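Long-range contacts in type-iv like competence pilin ttha1218 (Thermus thermophilus, PDB 5G25), which probably serves as a type IV-like pilin of the pilus machinery that takes up DNA during natural competence: residues Q10-E15 against L75-K80; E15-M20 against K80-V85. All coordinates share one frame; numbering follows the deposited sequence.

Contact 1: residues Q10-E15 against L75-K80; sequences QTVVRE and LRVEEK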
loop_
_atom_site.group_PDB
_atom_site.type_symbol
_atom_site.label_atom_id
_atom_site.label_comp_id
_atom_site.label_asym_id
_atom_site.label_seq_id
_atom_site.Cartn_x
_atom_site.Cartn_y
_atom_site.Cartn_z
ATOM N N GLN A 10 1.972 -20.311 5.242
ATOM C CA GLN A 10 1.313 -19.389 6.210
ATOM C C GLN A 10 0.127 -18.657 5.562
ATOM O O GLN A 10 0.276 -17.912 4.586
ATOM C CB GLN A 10 2.311 -18.367 6.742
ATOM C CG GLN A 10 1.679 -17.314 7.631
ATOM C CD GLN A 10 1.328 -17.867 8.989
ATOM O OE1 GLN A 10 0.179 -18.256 9.252
ATOM N NE2 GLN A 10 2.324 -17.931 9.861
ATOM N N THR A 11 -1.043 -18.884 6.141
ATOM C CA THR A 11 -2.285 -18.258 5.725
ATOM C C THR A 11 -2.237 -16.732 5.791
ATOM O O THR A 11 -2.788 -16.059 4.925
ATOM C CB THR A 11 -3.426 -18.762 6.625
ATOM O OG1 THR A 11 -3.454 -20.194 6.575
ATOM C CG2 THR A 11 -4.778 -18.183 6.191
ATOM N N VAL A 12 -1.592 -16.187 6.820
ATOM C CA VAL A 12 -1.508 -14.732 6.985
ATOM C C VAL A 12 -0.731 -14.058 5.847
ATOM O O VAL A 12 -1.176 -13.065 5.296
ATOM C CB VAL A 12 -0.927 -14.358 8.361
ATOM C CG1 VAL A 12 -0.456 -12.915 8.396
ATOM C CG2 VAL A 12 -1.974 -14.612 9.450
ATOM N N VAL A 13 0.410 -14.614 5.483
ATOM C CA VAL A 13 1.201 -14.084 4.387
ATOM C C VAL A 13 0.435 -14.133 3.059
ATOM O O VAL A 13 0.470 -13.197 2.278
ATOM C CB VAL A 13 2.533 -14.845 4.261
ATOM C CG1 VAL A 13 3.223 -14.502 2.942
ATOM C CG2 VAL A 13 3.428 -14.484 5.430
ATOM N N ARG A 14 -0.272 -15.226 2.822
ATOM C CA ARG A 14 -1.036 -15.379 1.595
ATOM C C ARG A 14 -2.129 -14.301 1.495
ATOM O O ARG A 14 -2.276 -13.674 0.450
ATOM C CB ARG A 14 -1.651 -16.785 1.544
ATOM C CG ARG A 14 -1.928 -17.313 0.138
ATOM C CD ARG A 14 -2.154 -18.828 0.113
ATOM N NE ARG A 14 -1.102 -19.573 0.822
ATOM C CZ ARG A 14 -1.287 -20.335 1.906
ATOM N NH1 ARG A 14 -2.497 -20.502 2.443
ATOM N NH2 ARG A 14 -0.245 -20.948 2.459
ATOM N N GLU A 15 -2.875 -14.091 2.586
ATOM C CA GLU A 15 -3.915 -13.067 2.656
ATOM C C GLU A 15 -3.382 -11.657 2.537
ATOM O O GLU A 15 -4.049 -10.794 1.982
ATOM C CB GLU A 15 -4.671 -13.163 3.983
ATOM C CG GLU A 15 -5.511 -14.398 4.102
ATOM C CD GLU A 15 -6.530 -14.436 3.003
ATOM O OE1 GLU A 15 -7.541 -13.684 3.080
ATOM O OE2 GLU A 15 -6.278 -15.196 2.047
ATOM N N LEU A 75 1.648 -3.172 4.754
ATOM C CA LEU A 75 0.679 -4.039 5.395
ATOM C C LEU A 75 1.410 -4.783 6.517
ATOM O O LEU A 75 2.490 -5.351 6.282
ATOM C CB LEU A 75 0.156 -5.039 4.355
ATOM C CG LEU A 75 -1.293 -5.481 4.317
ATOM C CD1 LEU A 75 -2.250 -4.325 4.576
ATOM C CD2 LEU A 75 -1.563 -6.104 2.944
ATOM N N ARG A 76 0.834 -4.763 7.722
ATOM C CA ARG A 76 1.426 -5.401 8.911
ATOM C C ARG A 76 0.383 -6.220 9.633
ATOM O O ARG A 76 -0.676 -5.715 9.993
ATOM C CB ARG A 76 1.977 -4.367 9.896
ATOM C CG ARG A 76 3.269 -3.714 9.444
ATOM C CD ARG A 76 3.907 -2.837 10.522
ATOM N NE ARG A 76 5.372 -2.757 10.401
ATOM C CZ ARG A 76 6.053 -1.681 9.999
ATOM N NH1 ARG A 76 5.414 -0.546 9.664
ATOM N NH2 ARG A 76 7.387 -1.730 9.947
ATOM N N VAL A 77 0.688 -7.491 9.836
ATOM C CA VAL A 77 -0.171 -8.390 10.584
ATOM C C VAL A 77 0.750 -9.087 11.583
ATOM O O VAL A 77 1.614 -9.879 11.200
ATOM C CB VAL A 77 -0.875 -9.399 9.655
ATOM C CG1 VAL A 77 -1.794 -10.304 10.454
ATOM C CG2 VAL A 77 -1.663 -8.664 8.579
ATOM N N GLU A 78 0.598 -8.727 12.858
ATOM C CA GLU A 78 1.495 -9.192 13.914
ATOM C C GLU A 78 2.932 -8.858 13.553
ATOM O O GLU A 78 3.226 -7.719 13.205
ATOM C CB GLU A 78 1.278 -10.680 14.200
ATOM C CG GLU A 78 -0.177 -10.987 14.553
ATOM C CD GLU A 78 -0.372 -12.306 15.288
ATOM O OE1 GLU A 78 0.615 -13.055 15.469
ATOM O OE2 GLU A 78 -1.523 -12.593 15.688
ATOM N N GLU A 79 3.839 -9.820 13.624
ATOM C CA GLU A 79 5.215 -9.545 13.227
ATOM C C GLU A 79 5.433 -9.616 11.701
ATOM O O GLU A 79 6.515 -9.279 11.225
ATOM C CB GLU A 79 6.177 -10.505 13.933
ATOM C CG GLU A 79 6.558 -11.760 13.143
ATOM C CD GLU A 79 5.479 -12.837 13.131
ATOM O OE1 GLU A 79 4.268 -12.499 13.214
ATOM O OE2 GLU A 79 5.853 -14.033 13.035
ATOM N N LYS A 80 4.433 -10.065 10.936
ATOM C CA LYS A 80 4.617 -10.198 9.478
ATOM C C LYS A 80 4.479 -8.843 8.804
ATOM O O LYS A 80 3.663 -8.000 9.173
ATOM C CB LYS A 80 3.617 -11.191 8.865
ATOM C CG LYS A 80 3.811 -12.624 9.330
ATOM C CD LYS A 80 5.098 -13.222 8.779
ATOM C CE LYS A 80 5.198 -14.711 9.102
ATOM N NZ LYS A 80 6.495 -15.309 8.679
#
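Val12 and Val77 both set CG1 anti to their own backbone N (chi1 163° and -179°), so each sends that methyl straight out at the other. The two side chains meet tip to tip, Val12 CG1 lying 3.6 Å from Val77 CG1 and 3.8 Å from Val77 CB, while each CG2 stays beside its own backbone N. On the next residue round the helix, Val13 repeats the same rotamer, but here the other branch does the touching. Val13 CG2 comes up against the lysine stem, 3.9 Å from Lys80 CD, and the two side chains cross at about a right angle. Lys80 is put there by a bend at chi2 (-69°), after which the chain runs extended to NZ. Its methylenes therefore lie along the first helical turn as an apolar rod, with Lys80 CG 4.4 Å from Val12 CG1 and the ammonium carried past Val13. Gln10, at the start of the modelled chain, adds a loose touch: its NE2 stands 4.4 Å from Lys80 CE, a packing distance from a methylene rather than a polar bond. The contact is thus held by van der Waals packing alone, with the valine pair buried and the lysine stem at its margin. Lys43 of strand 43-54 touches both Val12 and Val77, and Met16 lies against Val77 and Lys80. On the sheet side, Val77 to Lys80 form a type II' turn, closed in both directions: Lys80 N reaches Val77 O at 2.8 Å, and Val77 N reaches Lys80 O at 3.1 Å. Such a two-residue beta-hairpin, with the residues flanking its tip, Val77 and Lys80, laid against the start of the helix, fits the pilin globular domain, in which the end of the long helix packs on an antiparallel sheet.

Contact 2: residues E15-M20 against K80-V85; sequences EMENFM and KRLETV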
loop_
_atom_site.group_PDB
_atom_site.type_symbol
_atom_site.label_atom_id
_atom_site.label_comp_id
_atom_site.label_asym_id
_atom_site.label_seq_id
_atom_site.Cartn_x
_atom_site.Cartn_y
_atom_site.Cartn_z
ATOM N N GLU A 15 -2.875 -14.091 2.586
ATOM C CA GLU A 15 -3.915 -13.067 2.656
ATOM C C GLU A 15 -3.382 -11.657 2.537
ATOM O O GLU A 15 -4.049 -10.794 1.982
ATOM C CB GLU A 15 -4.671 -13.163 3.983
ATOM C CG GLU A 15 -5.511 -14.398 4.102
ATOM C CD GLU A 15 -6.530 -14.436 3.003
ATOM O OE1 GLU A 15 -7.541 -13.684 3.080
ATOM O OE2 GLU A 15 -6.278 -15.196 2.047
ATOM N N MET A 16 -2.193 -11.407 3.081
ATOM C CA MET A 16 -1.592 -10.095 2.945
ATOM C C MET A 16 -1.279 -9.856 1.453
ATOM O O MET A 16 -1.485 -8.768 0.933
ATOM C CB MET A 16 -0.330 -9.967 3.806
ATOM C CG MET A 16 -0.554 -9.986 5.310
ATOM S SD MET A 16 1.022 -10.097 6.191
ATOM C CE MET A 16 1.632 -8.435 6.034
ATOM N N GLU A 17 -0.821 -10.888 0.760
ATOM C CA GLU A 17 -0.519 -10.748 -0.688
ATOM C C GLU A 17 -1.764 -10.524 -1.539
ATOM O O GLU A 17 -1.742 -9.693 -2.453
ATOM C CB GLU A 17 0.336 -11.914 -1.191
ATOM C CG GLU A 17 1.732 -11.858 -0.562
ATOM C CD GLU A 17 2.675 -12.978 -0.968
ATOM O OE1 GLU A 17 2.197 -14.111 -1.195
ATOM O OE2 GLU A 17 3.908 -12.714 -1.027
ATOM N N ASN A 18 -2.855 -11.204 -1.194
ATOM C CA ASN A 18 -4.124 -11.028 -1.896
ATOM C C ASN A 18 -4.671 -9.640 -1.721
ATOM O O ASN A 18 -5.165 -9.031 -2.642
ATOM C CB ASN A 18 -5.167 -12.021 -1.392
ATOM C CG ASN A 18 -4.945 -13.413 -1.942
ATOM O OD1 ASN A 18 -4.470 -13.587 -3.064
ATOM N ND2 ASN A 18 -5.278 -14.413 -1.148
ATOM N N PHE A 19 -4.588 -9.143 -0.505
ATOM C CA PHE A 19 -5.092 -7.828 -0.224
ATOM C C PHE A 19 -4.243 -6.792 -0.903
ATOM O O PHE A 19 -4.758 -5.807 -1.432
ATOM C CB PHE A 19 -5.136 -7.565 1.281
ATOM C CG PHE A 19 -5.844 -6.309 1.620
ATOM C CD1 PHE A 19 -7.227 -6.228 1.481
ATOM C CD2 PHE A 19 -5.146 -5.195 2.000
ATOM C CE1 PHE A 19 -7.882 -5.047 1.755
ATOM C CE2 PHE A 19 -5.798 -4.010 2.280
ATOM C CZ PHE A 19 -7.162 -3.935 2.165
ATOM N N MET A 20 -2.934 -7.000 -0.895
ATOM C CA MET A 20 -2.041 -6.077 -1.577
ATOM C C MET A 20 -2.325 -6.011 -3.082
ATOM O O MET A 20 -2.260 -4.934 -3.696
ATOM C CB MET A 20 -0.596 -6.473 -1.344
ATOM C CG MET A 20 0.383 -5.425 -1.840
ATOM S SD MET A 20 0.301 -3.849 -0.942
ATOM C CE MET A 20 1.197 -4.215 0.563
ATOM N N LYS A 80 4.433 -10.065 10.936
ATOM C CA LYS A 80 4.617 -10.198 9.478
ATOM C C LYS A 80 4.479 -8.843 8.804
ATOM O O LYS A 80 3.663 -8.000 9.173
ATOM C CB LYS A 80 3.617 -11.191 8.865
ATOM C CG LYS A 80 3.811 -12.624 9.330
ATOM C CD LYS A 80 5.098 -13.222 8.779
ATOM C CE LYS A 80 5.198 -14.711 9.102
ATOM N NZ LYS A 80 6.495 -15.309 8.679
ATOM N N ARG A 81 5.271 -8.623 7.783
ATOM C CA ARG A 81 5.168 -7.365 7.119
ATOM C C ARG A 81 5.418 -7.441 5.627
ATOM O O ARG A 81 6.231 -8.239 5.163
ATOM C CB ARG A 81 6.113 -6.434 7.818
ATOM C CG ARG A 81 6.536 -5.235 7.037
ATOM C CD ARG A 81 7.811 -4.719 7.670
ATOM N NE ARG A 81 8.081 -3.384 7.190
ATOM C CZ ARG A 81 8.517 -3.116 5.966
ATOM N NH1 ARG A 81 8.753 -4.101 5.086
ATOM N NH2 ARG A 81 8.714 -1.851 5.617
ATOM N N LEU A 82 4.686 -6.608 4.885
ATOM C CA LEU A 82 4.727 -6.596 3.433
ATOM C C LEU A 82 4.658 -5.174 2.902
ATOM O O LEU A 82 3.669 -4.478 3.076
ATOM C CB LEU A 82 3.578 -7.431 2.837
ATOM C CG LEU A 82 3.372 -7.320 1.302
ATOM C CD1 LEU A 82 4.615 -7.594 0.467
ATOM C CD2 LEU A 82 2.296 -8.263 0.856
ATOM N N GLU A 83 5.717 -4.750 2.231
ATOM C CA GLU A 83 5.753 -3.409 1.681
ATOM C C GLU A 83 5.898 -3.456 0.165
ATOM O O GLU A 83 6.632 -4.286 -0.377
ATOM C CB GLU A 83 6.898 -2.638 2.313
ATOM C CG GLU A 83 7.151 -1.289 1.674
ATOM C CD GLU A 83 8.248 -0.504 2.372
ATOM O OE1 GLU A 83 8.490 -0.740 3.582
ATOM O OE2 GLU A 83 8.859 0.364 1.710
ATOM N N THR A 84 5.166 -2.588 -0.517
ATOM C CA THR A 84 5.313 -2.444 -1.946
ATOM C C THR A 84 5.024 -0.998 -2.351
ATOM O O THR A 84 4.796 -0.135 -1.496
ATOM C CB THR A 84 4.425 -3.456 -2.711
ATOM O OG1 THR A 84 4.930 -3.640 -4.036
ATOM C CG2 THR A 84 2.987 -3.000 -2.781
ATOM N N VAL A 85 5.087 -0.734 -3.655
ATOM C CA VAL A 85 4.772 0.579 -4.204
ATOM C C VAL A 85 3.683 0.357 -5.224
ATOM O O VAL A 85 3.776 -0.548 -6.062
ATOM C CB VAL A 85 6.000 1.252 -4.853
ATOM C CG1 VAL A 85 5.618 2.559 -5.545
ATOM C CG2 VAL A 85 7.070 1.513 -3.790
#
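Helix 11-24 lies along the last sheet strand in the helix-on-sheet packing of a pilin head domain; the axes of 15-20 and 80-85 run nearly parallel, 24° apart and 9.5 Å at closest approach. Met20 can be followed outward through this interface. Met20 CB sits 4.1 Å from Leu82 CD2. CG, anti to the backbone N (chi1 -171°), comes next to the methyl of Thr84, and Met20 SD presses closer still, 3.4 Å from Thr84 CG2, as the two side chains run antiparallel alongside each other. Bends at chi2 and chi3 then fold Met20 CE back toward the strand, where it rests over backbone and side chain of Leu82 together, 3.5 Å from Leu82 O and near Leu82 CG. One turn earlier, Met16 reaches the strand differently: CG lies beside its backbone N, the chain stays straight at chi2 and only the last bond bends. Met16 SD meets Lys80 CB at 3.9 Å, while Met16 CE settles on the strand backbone, 3.7 Å from Leu82 N. Leu82 is thereby wedged between the two methionines, CB under the tip of one and CG against the tip of the other, and Leu82 CD2 spreads over the helix surface to Met16 O and, at 3.9 Å, to Glu17 CG. Strand 70-77 extends this apolar layer through Val73, Leu75 and Val77. At the Thr84 end, OG1 is anti to the backbone N and bonds to Arg24 further along the helix, leaving CG2 squeezed between the two backbone neighbours. Arg81 and Glu83 point off the other face of the strand and form a salt bridge there, Arg81 NH2 to Glu83 OE1 at 2.3 Å, shorter than a usual hydrogen bond, OE1 being met nearly along its C-O axis.

How the contacts relate
From the N terminus, the chain runs along helix 11-24, first through 10-15 and then 15-20, before it leaves for strands 36-40 and 43-54 and returns on 70-77. Contact 1 closes the long excursion where the turn after strand 70-77 meets the first helical turn. Contact 2 closes a second loop, with 80-85 meeting the next part of the helix. The closures cross rather than nest, since contact 2 opens inside contact 1 and closes after it, and they share Glu15 and Lys80. Their centres lie about 8 Å apart. The neighbouring strands are joined by a probable hydrogen bond from Leu82 N to Leu75 O, so one hairpin is fastened to one helix at successive levels.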